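Local coordinates for Alpha/beta hydrolase (Pseudomonas aeruginosa PAO1, PDB 4R1D), which binds calcium and probably acts as a lipase effector of the H2 type VI secretion system that the partner protein Tli4 neutralises, at residues A[429-435]-A[516-522]. Coordinates in Å, arbitrary orientation, origin at the centre of the assembly. Numbering follows the deposited sequence.
Sequences AHYGADD and SFRHGSK
The Y431 ring lies with one face over R518 CA, a CH-pi contact 4.2 Å from the centroid, and R518 NH1 hydrogen-bonds Y431 OH (2.9 Å); E182 also bonds this hydroxyl, Q506 that nitrogen. Strands 429-432 and 516-519 run parallel, axes 4.5 Å apart at 15°, pairing A429 with S516 through G432 with H519. As in any parallel pair, hydrogen bonds step between alternate residues: A429 O and Y431 O accept from F517 N (2.7 Å) and H519 N (2.9 Å), F517 O and H519 O from Y431 N (3.0 Å) and A433 N (2.7 Å). This closes one edge of the alpha/beta-hydrolase sheet. On the face opposite Y431 and R518, against helix 542-556, H430 CB lies 3.6 Å from H519 CE1. G520 (phi 111°) has no room for a CB beside A433 O. Hydrogen bonds continue past the strands: K522 N to A433 O (3.0 Å), S521 N to D434 OD2 (2.9 Å; S436 holds OD1). K522 NZ salt-bridges D435 OD2 (3.0 Å), S494 OG hydrogen-bonding both side chains.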
ATOM      1  N   ALA A 429      11.921 -10.140 -19.049  1.00 14.34           N
ATOM      2  CA  ALA A 429      10.982 -10.523 -18.007  1.00 12.33           C
ATOM      3  C   ALA A 429      11.268 -11.941 -17.508  1.00 14.37           C
ATOM      4  O   ALA A 429      11.681 -12.798 -18.281  1.00 16.26           O
ATOM      5  CB  ALA A 429       9.568 -10.435 -18.554  1.00 12.65           C
ATOM      6  N   HIS A 430      11.047 -12.185 -16.219  1.00 13.05           N
ATOM      7  CA  HIS A 430      11.071 -13.553 -15.699  1.00 12.95           C
ATOM      8  C   HIS A 430       9.873 -13.758 -14.768  1.00 15.70           C
ATOM      9  O   HIS A 430       9.355 -12.809 -14.182  1.00 14.21           O
ATOM     10  CB  HIS A 430      12.405 -13.885 -14.997  1.00 12.84           C
ATOM     11  CG  HIS A 430      12.663 -13.057 -13.774  1.00 12.49           C
ATOM     12  ND1 HIS A 430      13.327 -11.848 -13.821  1.00 13.51           N
ATOM     13  CD2 HIS A 430      12.317 -13.250 -12.478  1.00 14.13           C
ATOM     14  CE1 HIS A 430      13.384 -11.335 -12.602  1.00 12.41           C
ATOM     15  NE2 HIS A 430      12.776 -12.163 -11.771  1.00 11.70           N
ATOM     16  N   TYR A 431       9.406 -14.990 -14.654  1.00 12.84           N
ATOM     17  CA  TYR A 431       8.233 -15.253 -13.840  1.00 15.38           C
ATOM     18  C   TYR A 431       8.200 -16.716 -13.407  1.00 15.15           C
ATOM     19  O   TYR A 431       8.891 -17.553 -13.986  1.00 14.95           O
ATOM     20  CB  TYR A 431       6.954 -14.879 -14.606  1.00 14.62           C
ATOM     21  CG  TYR A 431       6.761 -15.650 -15.896  1.00 15.23           C
ATOM     22  CD1 TYR A 431       7.540 -15.379 -17.016  1.00 14.58           C
ATOM     23  CD2 TYR A 431       5.798 -16.653 -15.991  1.00 17.50           C
ATOM     24  CE1 TYR A 431       7.367 -16.091 -18.202  1.00 13.23           C
ATOM     25  CE2 TYR A 431       5.615 -17.358 -17.165  1.00 17.45           C
ATOM     26  CZ  TYR A 431       6.397 -17.074 -18.265  1.00 15.59           C
ATOM     27  OH  TYR A 431       6.214 -17.784 -19.438  1.00 14.69           O
ATOM     28  N   GLY A 432       7.416 -16.998 -12.372  1.00 16.81           N
ATOM     29  CA  GLY A 432       7.273 -18.345 -11.838  1.00 15.84           C
ATOM     30  C   GLY A 432       6.063 -19.031 -12.443  1.00 16.62           C
ATOM     31  O   GLY A 432       4.936 -18.540 -12.340  1.00 16.47           O
ATOM     32  N   ALA A 433       6.306 -20.168 -13.085  1.00 18.03           N
ATOM     33  CA  ALA A 433       5.255 -20.919 -13.737  1.00 19.27           C
ATOM     34  C   ALA A 433       5.369 -22.366 -13.292  1.00 17.58           C
ATOM     35  O   ALA A 433       6.059 -23.164 -13.920  1.00 18.79           O
ATOM     36  CB  ALA A 433       5.400 -20.824 -15.233  1.00 17.13           C
ATOM     37  N   ASP A 434       4.696 -22.698 -12.200  1.00 17.00           N
ATOM     38  CA  ASP A 434       4.874 -24.012 -11.604  1.00 20.24           C
ATOM     39  C   ASP A 434       3.538 -24.580 -11.197  1.00 19.27           C
ATOM     40  O   ASP A 434       2.759 -23.932 -10.492  1.00 17.48           O
ATOM     41  CB  ASP A 434       5.797 -23.928 -10.394  1.00 20.38           C
ATOM     42  CG  ASP A 434       6.366 -25.275 -10.007  1.00 20.85           C
ATOM     43  OD1 ASP A 434       5.617 -26.102  -9.451  1.00 21.87           O
ATOM     44  OD2 ASP A 434       7.566 -25.513 -10.259  1.00 19.37           O
ATOM     45  N   ASP A 435       3.269 -25.802 -11.644  1.00 21.24           N
ATOM     46  CA  ASP A 435       1.983 -26.425 -11.362  1.00 19.37           C
ATOM     47  C   ASP A 435       1.858 -26.949  -9.932  1.00 24.69           C
ATOM     48  O   ASP A 435       0.783 -27.398  -9.540  1.00 24.34           O
ATOM     49  CB  ASP A 435       1.688 -27.521 -12.387  1.00 19.01           C
ATOM     50  CG  ASP A 435       1.137 -26.957 -13.684  1.00 22.51           C
ATOM     51  OD1 ASP A 435       0.215 -26.115 -13.616  1.00 25.43           O
ATOM     52  OD2 ASP A 435       1.622 -27.344 -14.766  1.00 22.21           O
ATOM     53  N   SER A 516      12.004 -13.494 -22.195  1.00 12.85           N
ATOM     54  CA  SER A 516      11.057 -13.959 -21.177  1.00 15.52           C
ATOM     55  C   SER A 516      11.537 -15.300 -20.611  1.00 18.63           C
ATOM     56  O   SER A 516      11.706 -16.285 -21.351  1.00 17.17           O
ATOM     57  CB  SER A 516       9.643 -14.083 -21.766  1.00 16.28           C
ATOM     58  OG  SER A 516       8.708 -14.570 -20.815  1.00 16.65           O
ATOM     59  N   PHE A 517      11.785 -15.327 -19.304  1.00 15.20           N
ATOM     60  CA  PHE A 517      12.268 -16.531 -18.625  1.00 15.27           C
ATOM     61  C   PHE A 517      11.167 -17.188 -17.814  1.00 16.36           C
ATOM     62  O   PHE A 517      10.657 -16.617 -16.834  1.00 16.05           O
ATOM     63  CB  PHE A 517      13.476 -16.209 -17.744  1.00 14.41           C
ATOM     64  CG  PHE A 517      14.645 -15.666 -18.513  1.00 16.75           C
ATOM     65  CD1 PHE A 517      14.668 -14.339 -18.920  1.00 15.02           C
ATOM     66  CD2 PHE A 517      15.713 -16.484 -18.845  1.00 17.76           C
ATOM     67  CE1 PHE A 517      15.722 -13.832 -19.635  1.00 15.96           C
ATOM     68  CE2 PHE A 517      16.775 -15.991 -19.563  1.00 14.02           C
ATOM     69  CZ  PHE A 517      16.790 -14.656 -19.958  1.00 16.89           C
ATOM     70  N   ARG A 518      10.800 -18.396 -18.241  1.00 13.82           N
ATOM     71  CA  ARG A 518       9.691 -19.118 -17.652  1.00 14.27           C
ATOM     72  C   ARG A 518      10.255 -20.103 -16.620  1.00 17.88           C
ATOM     73  O   ARG A 518      10.751 -21.180 -16.965  1.00 18.03           O
ATOM     74  CB  ARG A 518       8.936 -19.832 -18.767  1.00 15.80           C
ATOM     75  CG  ARG A 518       7.665 -20.597 -18.392  1.00 18.52           C
ATOM     76  CD  ARG A 518       7.062 -21.109 -19.711  1.00 18.52           C
ATOM     77  NE  ARG A 518       5.834 -21.892 -19.584  1.00 18.82           N
ATOM     78  CZ  ARG A 518       4.604 -21.387 -19.568  1.00 20.20           C
ATOM     79  NH1 ARG A 518       4.412 -20.071 -19.623  1.00 18.31           N
ATOM     80  NH2 ARG A 518       3.555 -22.207 -19.482  1.00 17.41           N
ATOM     81  N   HIS A 519      10.209 -19.716 -15.352  1.00 13.76           N
ATOM     82  CA  HIS A 519      10.888 -20.486 -14.309  1.00 13.71           C
ATOM     83  C   HIS A 519       9.943 -21.472 -13.623  1.00 17.34           C
ATOM     84  O   HIS A 519       8.808 -21.144 -13.307  1.00 20.39           O
ATOM     85  CB  HIS A 519      11.549 -19.558 -13.275  1.00 15.90           C
ATOM     86  CG  HIS A 519      12.684 -18.754 -13.835  1.00 18.37           C
ATOM     87  ND1 HIS A 519      12.921 -17.444 -13.472  1.00 17.71           N
ATOM     88  CD2 HIS A 519      13.651 -19.079 -14.722  1.00 16.98           C
ATOM     89  CE1 HIS A 519      13.977 -16.993 -14.123  1.00 14.96           C
ATOM     90  NE2 HIS A 519      14.439 -17.964 -14.892  1.00 16.15           N
ATOM     91  N   GLY A 520      10.425 -22.683 -13.376  1.00 18.18           N
ATOM     92  CA  GLY A 520       9.602 -23.668 -12.705  1.00 14.65           C
ATOM     93  C   GLY A 520       9.186 -24.814 -13.608  1.00 18.58           C
ATOM     94  O   GLY A 520       9.691 -24.965 -14.720  1.00 18.09           O
ATOM     95  N   SER A 521       8.232 -25.604 -13.127  1.00 22.42           N
ATOM     96  CA  SER A 521       7.876 -26.862 -13.768  1.00 21.99           C
ATOM     97  C   SER A 521       7.355 -26.712 -15.201  1.00 20.70           C
ATOM     98  O   SER A 521       7.487 -27.637 -16.013  1.00 21.55           O
ATOM     99  CB  SER A 521       6.847 -27.599 -12.916  1.00 20.11           C
ATOM    100  OG  SER A 521       5.561 -27.022 -13.077  1.00 18.21           O
ATOM    101  N   LYS A 522       6.760 -25.564 -15.520  1.00 17.96           N
ATOM    102  CA  LYS A 522       6.196 -25.352 -16.855  1.00 19.78           C
ATOM    103  C   LYS A 522       7.189 -24.758 -17.850  1.00 19.45           C
ATOM    104  O   LYS A 522       6.856 -24.526 -19.010  1.00 17.38           O
ATOM    105  CB  LYS A 522       4.926 -24.492 -16.781  1.00 20.64           C
ATOM    106  CG  LYS A 522       3.902 -25.019 -15.783  1.00 21.89           C
ATOM    107  CD  LYS A 522       2.656 -24.146 -15.709  1.00 18.78           C
ATOM    108  CE  LYS A 522       1.794 -24.239 -16.976  1.00 23.19           C
ATOM    109  NZ  LYS A 522       1.272 -25.631 -17.191  1.00 21.65           N
TER
HETATM  110  O   HOH W   1       4.091 -28.428 -14.869  1.00 24.44           O